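Local coordinates for protein mannosephosphate isomerase, putative (Archaeoglobus fulgidus, PDB 1ZX5) that probably interconverts D-mannose 6-phosphate and D-fructose 6-phosphate as a zinc-dependent type 1 mannose-6-phosphate isomerase with cupin-like domains, at residues P5-Q10 and G263-D268; M249-A254 and S274-A279; N158-T163 and V213-V218. All coordinates share one frame; numbering follows the deposited sequence.

Overall arrangement
Interactions 1 and 2 adjoin, their centres about 9 Å apart, and both involve the C-terminal cupin domain, interaction 1 adding the N-terminal segment 5-10: Ile8 of interaction 1 bonds by its backbone to Leu276 of interaction 2. Interaction 3 lies on the opposite side of the chain's centre, its centre about 37 Å from that of interaction 1 and about 28 Å from that of interaction 2. Their chemistry follows their place. Interaction 2 is buried and joins two strands by backbone bonds and apolar side chains. The partly buried interaction 1 relies on a carboxylate gripping backbone N-H groups. Interaction 3 is largely buried and seats a phenylalanine ring of an edge strand against a loop.

Interaction 1 (P5-Q10 and G263-D268); sequences PSFIFQ and GKETAD
The Phe7 ring and the Glu265 carboxylate pass side by side, their side chains pointing opposite ways. Followed outward, the Phe7 side chain first has CB and then CG beside Glu265 OE2. CD2 lies 3.4 Å from that same Glu265 OE2 and also touches Ala267 CB. CE2 then approaches Glu265 O and Gly263 N, while CZ at the tip is 3.6 Å from Gly263 N, which sits at the ring edge near its plane. Within its own segment one face of the ring carries Ser6 CB, 3.6 Å above the centre.

The carboxylate grips two consecutive N-H groups, each oxygen using its syn lone pair. Ser6 N donates to Glu265 OE1 at 3.1 Å in a nearly straight bond (163°). Phe7 N donates to Glu265 OE2 at 3.0 Å in a more bent one (140°). Glu265 gets there through a chain bent at chi2 (-72°), which turns CD back toward Ser6. In return Lys264 N donates to Ser6 OG, 3.0 Å; this hydroxyl is also hydrogen-bonded to Thr281. Farther on, Phe9 CZ packs on Ala267 CB at 3.8 Å.

Ala267 is backbone-bonded to Leu261, and Gly263 N bonds to Glu265 O in the connection between strands 259-262 and 266-269. The arrangement is thus a beta-hairpin of the cupin domain whose turn clasps the N-terminal segment of the chain.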
loop_
_atom_site.group_PDB
_atom_site.type_symbol
_atom_site.label_atom_id
_atom_site.label_comp_id
_atom_site.label_asym_id
_atom_site.label_seq_id
_atom_site.Cartn_x
_atom_site.Cartn_y
_atom_site.Cartn_z
ATOM N N PRO A 5 23.128 -5.849 1.812
ATOM C CA PRO A 5 22.750 -7.251 1.976
ATOM C C PRO A 5 21.480 -7.551 1.189
ATOM O O PRO A 5 20.852 -6.631 0.664
ATOM C CB PRO A 5 22.494 -7.371 3.480
ATOM C CG PRO A 5 22.127 -6.002 3.908
ATOM C CD PRO A 5 22.907 -5.068 3.043
ATOM N N SER A 6 21.121 -8.827 1.099
ATOM C CA SER A 6 19.908 -9.250 0.408
ATOM C C SER A 6 18.623 -8.798 1.106
ATOM O O SER A 6 17.629 -8.508 0.447
ATOM C CB SER A 6 19.883 -10.770 0.260
ATOM O OG SER A 6 20.722 -11.193 -0.784
ATOM N N PHE A 7 18.649 -8.763 2.436
ATOM C CA PHE A 7 17.454 -8.573 3.228
ATOM C C PHE A 7 17.638 -7.472 4.264
ATOM O O PHE A 7 18.462 -7.591 5.177
ATOM C CB PHE A 7 17.043 -9.890 3.905
ATOM C CG PHE A 7 17.059 -11.086 2.981
ATOM C CD1 PHE A 7 16.221 -11.140 1.866
ATOM C CD2 PHE A 7 17.916 -12.150 3.225
ATOM C CE1 PHE A 7 16.245 -12.241 1.007
ATOM C CE2 PHE A 7 17.944 -13.254 2.376
ATOM C CZ PHE A 7 17.100 -13.297 1.266
ATOM N N ILE A 8 16.866 -6.400 4.101
ATOM C CA ILE A 8 16.918 -5.250 4.982
ATOM C C ILE A 8 15.613 -5.192 5.769
ATOM O O ILE A 8 14.529 -5.314 5.201
ATOM C CB ILE A 8 17.194 -3.943 4.194
ATOM C CG1 ILE A 8 18.586 -4.016 3.538
ATOM C CG2 ILE A 8 17.040 -2.690 5.099
ATOM C CD1 ILE A 8 18.860 -2.934 2.483
ATOM N N PHE A 9 15.738 -5.035 7.082
ATOM C CA PHE A 9 14.594 -5.058 7.983
ATOM C C PHE A 9 14.369 -3.676 8.585
ATOM O O PHE A 9 15.296 -2.871 8.630
ATOM C CB PHE A 9 14.819 -6.132 9.056
ATOM C CG PHE A 9 14.864 -7.520 8.487
ATOM C CD1 PHE A 9 13.686 -8.217 8.236
ATOM C CD2 PHE A 9 16.082 -8.110 8.140
ATOM C CE1 PHE A 9 13.715 -9.488 7.680
ATOM C CE2 PHE A 9 16.119 -9.382 7.574
ATOM C CZ PHE A 9 14.934 -10.073 7.342
ATOM N N GLN A 10 13.144 -3.387 9.019
ATOM C CA GLN A 10 12.906 -2.165 9.801
ATOM C C GLN A 10 13.483 -2.345 11.185
ATOM O O GLN A 10 13.305 -3.398 11.787
ATOM C CB GLN A 10 11.415 -1.827 9.927
ATOM C CG GLN A 10 10.818 -1.317 8.649
ATOM C CD GLN A 10 9.525 -0.550 8.842
ATOM O OE1 GLN A 10 8.742 -0.795 9.764
ATOM N NE2 GLN A 10 9.284 0.364 7.949
ATOM N N GLY A 263 19.746 -15.726 0.705
ATOM C CA GLY A 263 20.254 -14.944 -0.411
ATOM C C GLY A 263 21.758 -14.860 -0.264
ATOM O O GLY A 263 22.443 -15.879 -0.179
ATOM N N LYS A 264 22.294 -13.650 -0.212
ATOM C CA LYS A 264 23.721 -13.510 0.046
ATOM C C LYS A 264 24.014 -13.878 1.507
ATOM O O LYS A 264 25.076 -14.403 1.818
ATOM C CB LYS A 264 24.195 -12.107 -0.316
ATOM C CG LYS A 264 24.129 -11.864 -1.823
ATOM C CD LYS A 264 24.737 -10.537 -2.239
ATOM C CE LYS A 264 23.964 -9.376 -1.663
ATOM N NZ LYS A 264 24.582 -8.085 -2.103
ATOM N N GLU A 265 23.038 -13.626 2.381
ATOM C CA GLU A 265 23.076 -14.088 3.760
ATOM C C GLU A 265 21.739 -14.771 4.075
ATOM O O GLU A 265 20.834 -14.776 3.246
ATOM C CB GLU A 265 23.379 -12.916 4.709
ATOM C CG GLU A 265 22.203 -11.967 5.012
ATOM C CD GLU A 265 21.778 -11.044 3.844
ATOM O OE1 GLU A 265 22.504 -10.929 2.823
ATOM O OE2 GLU A 265 20.697 -10.412 3.967
ATOM N N THR A 266 21.626 -15.357 5.261
ATOM C CA THR A 266 20.417 -16.053 5.679
ATOM C C THR A 266 19.710 -15.184 6.712
ATOM O O THR A 266 20.354 -14.536 7.541
ATOM C CB THR A 266 20.758 -17.477 6.220
ATOM O OG1 THR A 266 21.380 -18.238 5.175
ATOM C CG2 THR A 266 19.522 -18.242 6.681
ATOM N N ALA A 267 18.391 -15.131 6.629
ATOM C CA ALA A 267 17.584 -14.342 7.548
ATOM C C ALA A 267 16.256 -15.058 7.727
ATOM O O ALA A 267 16.048 -16.132 7.176
ATOM C CB ALA A 267 17.362 -12.940 6.997
ATOM N N ASP A 268 15.358 -14.484 8.507
ATOM C CA ASP A 268 14.007 -15.028 8.541
ATOM C C ASP A 268 12.961 -13.924 8.573
ATOM O O ASP A 268 13.293 -12.750 8.729
ATOM C CB ASP A 268 13.831 -16.067 9.663
ATOM C CG ASP A 268 13.939 -15.471 11.067
ATOM O OD1 ASP A 268 14.166 -14.261 11.224
ATOM O OD2 ASP A 268 13.788 -16.246 12.034
HETATM O O HOH W 1 21.612 -7.127 -2.276
HETATM O O HOH W 2 19.882 -9.894 6.289
#

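Interaction 2 (M249-A254 and S274-A279); sequences MNILYA and SCLVPA. With EDO (1,2-ethanediol), chain C.
Leu276 brings its CD1 against two side chains of the facing segment: Met249, just before the strand and modelled as selenomethionine, meets it through CG at 3.7 Å, and Ile251 in the strand through CG1 at 3.8 Å. With CG anti to the backbone N and chi2 at 72°, CD1 also lies 3.7 Å from Asn250 O, a single methyl touching both side chains and the backbone between them. This is the tight part. On the other face of the sheet Leu252 CD1 packs on Val277 CG2 at 3.9 Å.

The backbones run antiparallel, their strand axes 4.5 Å apart at closest. Asn250 and Val277 form a hydrogen-bonded pair, Asn250 N to Val277 O being nearly straight (174°). Leu252 and Cys275 form the next such pair, with Leu252 N 2.7 Å from Cys275 O.

Toward Tyr253 the side-chain packing thins, though the backbones stay close. Tyr253 and Ser274 are a non-hydrogen-bonded pair, and Ser274 OG lies in plane at the ring edge, 3.4 Å from Tyr253 CD1; Glu41 hydrogen-bonds that hydroxyl. Tyr253 OH donates at 2.7 Å to O2 of an ethanediol, probably from the crystallisation liquor and also bound by Ala255 O and Trp24 NE1.

Strand 291-298 bonds to the other edge of strand 250-256, and Ile8 to that of 274-277. Helix 61-73 packs on Leu276, while strand 85-92 receives Met249, Ile251 and Tyr253.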
loop_
_atom_site.group_PDB
_atom_site.type_symbol
_atom_site.label_atom_id
_atom_site.label_comp_id
_atom_site.label_asym_id
_atom_site.label_seq_id
_atom_site.Cartn_x
_atom_site.Cartn_y
_atom_site.Cartn_z
HETATM N N MSE A 249 14.082 -3.132 -7.185
HETATM C CA MSE A 249 13.735 -3.189 -5.768
HETATM C C MSE A 249 12.462 -4.016 -5.531
HETATM O O MSE A 249 11.459 -3.853 -6.248
HETATM C CB MSE A 249 13.525 -1.779 -5.232
HETATM C CG MSE A 249 13.600 -1.649 -3.728
HETATM SE SE MSE A 249 13.008 0.169 -3.133
HETATM C CE MSE A 249 11.051 -0.060 -3.396
ATOM N N ASN A 250 12.526 -4.908 -4.542
ATOM C CA ASN A 250 11.367 -5.652 -4.070
ATOM C C ASN A 250 11.161 -5.395 -2.570
ATOM O O ASN A 250 12.111 -5.053 -1.843
ATOM C CB ASN A 250 11.528 -7.164 -4.301
ATOM C CG ASN A 250 11.370 -7.584 -5.770
ATOM O OD1 ASN A 250 11.711 -6.855 -6.707
ATOM N ND2 ASN A 250 10.879 -8.781 -5.967
ATOM N N ILE A 251 9.918 -5.559 -2.124
ATOM C CA ILE A 251 9.586 -5.628 -0.706
ATOM C C ILE A 251 8.761 -6.897 -0.531
ATOM O O ILE A 251 7.874 -7.182 -1.329
ATOM C CB ILE A 251 8.820 -4.352 -0.200
ATOM C CG1 ILE A 251 9.773 -3.143 -0.119
ATOM C CG2 ILE A 251 8.154 -4.598 1.175
ATOM C CD1 ILE A 251 9.087 -1.784 0.102
ATOM N N LEU A 252 9.075 -7.665 0.501
ATOM C CA LEU A 252 8.347 -8.889 0.814
ATOM C C LEU A 252 7.525 -8.654 2.063
ATOM O O LEU A 252 8.026 -8.091 3.035
ATOM C CB LEU A 252 9.325 -10.048 1.089
ATOM C CG LEU A 252 10.390 -10.368 0.043
ATOM C CD1 LEU A 252 11.368 -11.425 0.596
ATOM C CD2 LEU A 252 9.758 -10.834 -1.285
ATOM N N TYR A 253 6.271 -9.093 2.055
ATOM C CA TYR A 253 5.464 -9.049 3.267
ATOM C C TYR A 253 5.001 -10.459 3.608
ATOM O O TYR A 253 4.405 -11.138 2.768
ATOM C CB TYR A 253 4.265 -8.093 3.125
ATOM C CG TYR A 253 3.323 -8.209 4.308
ATOM C CD1 TYR A 253 3.655 -7.638 5.546
ATOM C CD2 TYR A 253 2.131 -8.920 4.204
ATOM C CE1 TYR A 253 2.820 -7.777 6.656
ATOM C CE2 TYR A 253 1.280 -9.058 5.294
ATOM C CZ TYR A 253 1.630 -8.494 6.513
ATOM O OH TYR A 253 0.794 -8.647 7.594
ATOM N N ALA A 254 5.256 -10.893 4.841
ATOM C CA ALA A 254 4.846 -12.232 5.284
ATOM C C ALA A 254 3.387 -12.217 5.736
ATOM O O ALA A 254 3.076 -11.752 6.825
ATOM C CB ALA A 254 5.771 -12.740 6.415
ATOM N N SER A 274 7.845 -7.212 7.164
ATOM C CA SER A 274 8.291 -6.991 5.809
ATOM C C SER A 274 9.798 -6.974 5.732
ATOM O O SER A 274 10.503 -6.699 6.712
ATOM C CB SER A 274 7.792 -5.645 5.273
ATOM O OG SER A 274 6.390 -5.627 5.244
ATOM N N CYS A 275 10.263 -7.157 4.510
ATOM C CA CYS A 275 11.651 -7.241 4.228
ATOM C C CYS A 275 11.900 -6.469 2.923
ATOM O O CYS A 275 11.160 -6.627 1.956
ATOM C CB CYS A 275 11.921 -8.740 4.066
ATOM S SG CYS A 275 13.430 -9.117 3.548
ATOM N N LEU A 276 12.934 -5.632 2.907
ATOM C CA LEU A 276 13.333 -4.884 1.716
ATOM C C LEU A 276 14.509 -5.589 1.020
ATOM O O LEU A 276 15.552 -5.838 1.634
ATOM C CB LEU A 276 13.709 -3.441 2.096
ATOM C CG LEU A 276 14.364 -2.515 1.055
ATOM C CD1 LEU A 276 13.377 -2.086 -0.011
ATOM C CD2 LEU A 276 14.946 -1.263 1.745
ATOM N N VAL A 277 14.323 -5.913 -0.259
ATOM C CA VAL A 277 15.328 -6.609 -1.042
ATOM C C VAL A 277 15.851 -5.664 -2.125
ATOM O O VAL A 277 15.110 -5.313 -3.045
ATOM C CB VAL A 277 14.754 -7.893 -1.701
ATOM C CG1 VAL A 277 15.869 -8.688 -2.414
ATOM C CG2 VAL A 277 13.991 -8.762 -0.663
ATOM N N PRO A 278 17.120 -5.231 -2.009
ATOM C CA PRO A 278 17.712 -4.387 -3.056
ATOM C C PRO A 278 17.811 -5.107 -4.406
ATOM O O PRO A 278 17.961 -6.333 -4.445
ATOM C CB PRO A 278 19.117 -4.059 -2.512
ATOM C CG PRO A 278 19.038 -4.322 -1.026
ATOM C CD PRO A 278 18.063 -5.479 -0.900
ATOM N N ALA A 279 17.721 -4.337 -5.491
ATOM C CA ALA A 279 17.880 -4.850 -6.863
ATOM C C ALA A 279 19.176 -5.606 -7.106
ATOM O O ALA A 279 19.243 -6.447 -8.007
ATOM C CB ALA A 279 17.764 -3.721 -7.859
HETATM C C1 EDO C . -3.025 -11.806 7.444
HETATM O O1 EDO C . -3.624 -11.504 8.721
HETATM C C2 EDO C . -2.048 -10.691 7.049
HETATM O O2 EDO C . -0.776 -10.892 7.669
#

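Interaction 3 (N158-T163 and V213-V218); sequences NTFETT and VEEFEV
The Phe160 ring is the flat group at the centre of this contact, and Glu215 and Val218 both reach it obliquely. Glu215 lays its aliphatic part beside one corner, its CG 3.7 Å from Phe160 CE1, with Glu215 CB and CD almost as near. The two side chains run alongside with reversed directions, ring and carboxylate planes 65° apart. Val218 comes at the ring tip instead: its CG2 is 3.5 Å from Phe160 CZ and also touches CE2. The Val218 rotamer (chi1 -59°) places CG1 anti to the carbonyl carbon and leaves CG2 between the backbone N and that carbon, the branch that meets the ring. Elsewhere Phe160 makes an edge-to-face pair with Phe168. The second ring, Phe216, points away from strand 157-161; one of its faces carries Glu217 CG, 3.7 Å above the plane and offset toward the rim.

Beside Phe160, Asn158 points at the loop and brings its CG to 3.7 Å from Val213 O. Asn158 and Phe160, two residues apart on one side of the strand, are the ones that meet the loop.

The loop keeps its shape through bonds of its own. Glu217 N donates to Glu214 O at 3.0 Å and Val218 N to Glu215 O at 3.1 Å, while Glu214 N donates to Glu217 OE2 at 2.8 Å (158°), from above the carboxylate plane. This last bond ties Glu214 to Glu217 across a short turn with helical backbone angles.

Strand 157-161 is outermost in a three-stranded antiparallel sheet, bonded to strand 128-131, and Val213 bonds by its backbone to Phe133. The side chain of Asn158 is about 14 Å from the bound fructofuranose, which puts the contact away from that pocket. The arrangement is an edge strand packed against the loop joining helix 201-207 to strand 224-226.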
loop_
_atom_site.group_PDB
_atom_site.type_symbol
_atom_site.label_atom_id
_atom_site.label_comp_id
_atom_site.label_asym_id
_atom_site.label_seq_id
_atom_site.Cartn_x
_atom_site.Cartn_y
_atom_site.Cartn_z
ATOM N N ASN A 158 -19.827 1.173 -5.635
ATOM C CA ASN A 158 -19.780 -0.289 -5.773
ATOM C C ASN A 158 -19.318 -0.872 -4.445
ATOM O O ASN A 158 -18.307 -0.435 -3.892
ATOM C CB ASN A 158 -18.828 -0.746 -6.881
ATOM C CG ASN A 158 -19.168 -0.156 -8.243
ATOM O OD1 ASN A 158 -18.304 0.441 -8.903
ATOM N ND2 ASN A 158 -20.414 -0.329 -8.678
ATOM N N THR A 159 -20.088 -1.824 -3.930
ATOM C CA THR A 159 -19.800 -2.488 -2.668
ATOM C C THR A 159 -19.266 -3.888 -2.952
ATOM O O THR A 159 -19.864 -4.646 -3.702
ATOM C CB THR A 159 -21.057 -2.553 -1.782
ATOM O OG1 THR A 159 -21.541 -1.223 -1.592
ATOM C CG2 THR A 159 -20.756 -3.190 -0.404
ATOM N N PHE A 160 -18.122 -4.209 -2.364
ATOM C CA PHE A 160 -17.510 -5.502 -2.570
ATOM C C PHE A 160 -17.383 -6.209 -1.250
ATOM O O PHE A 160 -16.715 -5.722 -0.339
ATOM C CB PHE A 160 -16.135 -5.340 -3.199
ATOM C CG PHE A 160 -16.164 -4.645 -4.523
ATOM C CD1 PHE A 160 -16.390 -5.373 -5.698
ATOM C CD2 PHE A 160 -15.980 -3.266 -4.605
ATOM C CE1 PHE A 160 -16.414 -4.729 -6.931
ATOM C CE2 PHE A 160 -16.003 -2.620 -5.827
ATOM C CZ PHE A 160 -16.221 -3.353 -6.997
ATOM N N GLU A 161 -18.048 -7.350 -1.138
ATOM C CA GLU A 161 -17.852 -8.230 0.002
ATOM C C GLU A 161 -16.654 -9.087 -0.328
ATOM O O GLU A 161 -16.706 -9.901 -1.231
ATOM C CB GLU A 161 -19.113 -9.064 0.270
ATOM C CG GLU A 161 -20.050 -8.321 1.216
ATOM C CD GLU A 161 -21.513 -8.522 0.924
ATOM O OE1 GLU A 161 -21.972 -9.694 0.856
ATOM O OE2 GLU A 161 -22.218 -7.491 0.792
ATOM N N THR A 162 -15.563 -8.869 0.394
ATOM C CA THR A 162 -14.287 -9.473 0.041
ATOM C C THR A 162 -14.096 -10.866 0.632
ATOM O O THR A 162 -14.809 -11.272 1.553
ATOM C CB THR A 162 -13.113 -8.562 0.457
ATOM O OG1 THR A 162 -13.034 -8.490 1.888
ATOM C CG2 THR A 162 -13.291 -7.150 -0.113
ATOM N N THR A 163 -13.147 -11.599 0.052
ATOM C CA THR A 163 -12.545 -12.779 0.671
ATOM C C THR A 163 -11.050 -12.495 0.691
ATOM O O THR A 163 -10.586 -11.644 -0.078
ATOM C CB THR A 163 -12.834 -14.087 -0.121
ATOM O OG1 THR A 163 -12.399 -13.934 -1.479
ATOM C CG2 THR A 163 -14.333 -14.439 -0.092
ATOM N N VAL A 213 -18.706 3.606 -12.542
ATOM C CA VAL A 213 -17.530 2.777 -12.760
ATOM C C VAL A 213 -17.976 1.323 -12.681
ATOM O O VAL A 213 -18.662 0.925 -11.734
ATOM C CB VAL A 213 -16.406 3.111 -11.739
ATOM C CG1 VAL A 213 -15.296 2.084 -11.774
ATOM C CG2 VAL A 213 -15.842 4.494 -12.023
ATOM N N GLU A 214 -17.622 0.545 -13.700
ATOM C CA GLU A 214 -17.911 -0.889 -13.702
ATOM C C GLU A 214 -16.991 -1.615 -12.725
ATOM O O GLU A 214 -15.848 -1.202 -12.524
ATOM C CB GLU A 214 -17.745 -1.478 -15.105
ATOM C CG GLU A 214 -18.609 -0.833 -16.201
ATOM C CD GLU A 214 -20.103 -1.015 -15.978
ATOM O OE1 GLU A 214 -20.508 -2.029 -15.376
ATOM O OE2 GLU A 214 -20.881 -0.141 -16.419
ATOM N N GLU A 215 -17.490 -2.692 -12.127
ATOM C CA GLU A 215 -16.709 -3.470 -11.160
ATOM C C GLU A 215 -15.366 -3.954 -11.703
ATOM O O GLU A 215 -14.365 -3.897 -10.990
ATOM C CB GLU A 215 -17.526 -4.631 -10.594
ATOM C CG GLU A 215 -18.716 -4.144 -9.765
ATOM C CD GLU A 215 -19.498 -5.267 -9.087
ATOM O OE1 GLU A 215 -19.070 -6.449 -9.162
ATOM O OE2 GLU A 215 -20.550 -4.952 -8.475
ATOM N N PHE A 216 -15.342 -4.398 -12.964
ATOM C CA PHE A 216 -14.101 -4.895 -13.585
ATOM C C PHE A 216 -13.012 -3.815 -13.682
ATOM O O PHE A 216 -11.828 -4.133 -13.815
ATOM C CB PHE A 216 -14.363 -5.566 -14.957
ATOM C CG PHE A 216 -14.646 -4.590 -16.082
ATOM C CD1 PHE A 216 -13.604 -3.896 -16.709
ATOM C CD2 PHE A 216 -15.952 -4.367 -16.516
ATOM C CE1 PHE A 216 -13.866 -2.980 -17.746
ATOM C CE2 PHE A 216 -16.226 -3.458 -17.560
ATOM C CZ PHE A 216 -15.182 -2.763 -18.171
ATOM N N GLU A 217 -13.414 -2.547 -13.603
ATOM C CA GLU A 217 -12.465 -1.440 -13.666
ATOM C C GLU A 217 -11.704 -1.225 -12.355
ATOM O O GLU A 217 -10.662 -0.577 -12.356
ATOM C CB GLU A 217 -13.162 -0.132 -14.067
ATOM C CG GLU A 217 -13.928 -0.166 -15.389
ATOM C CD GLU A 217 -14.692 1.134 -15.640
ATOM O OE1 GLU A 217 -14.056 2.213 -15.642
ATOM O OE2 GLU A 217 -15.927 1.095 -15.823
ATOM N N VAL A 218 -12.220 -1.740 -11.239
ATOM C CA VAL A 218 -11.544 -1.572 -9.945
ATOM C C VAL A 218 -11.005 -2.878 -9.338
ATOM O O VAL A 218 -10.075 -2.849 -8.545
ATOM C CB VAL A 218 -12.410 -0.784 -8.906
ATOM C CG1 VAL A 218 -12.755 0.606 -9.442
ATOM C CG2 VAL A 218 -13.681 -1.535 -8.559
#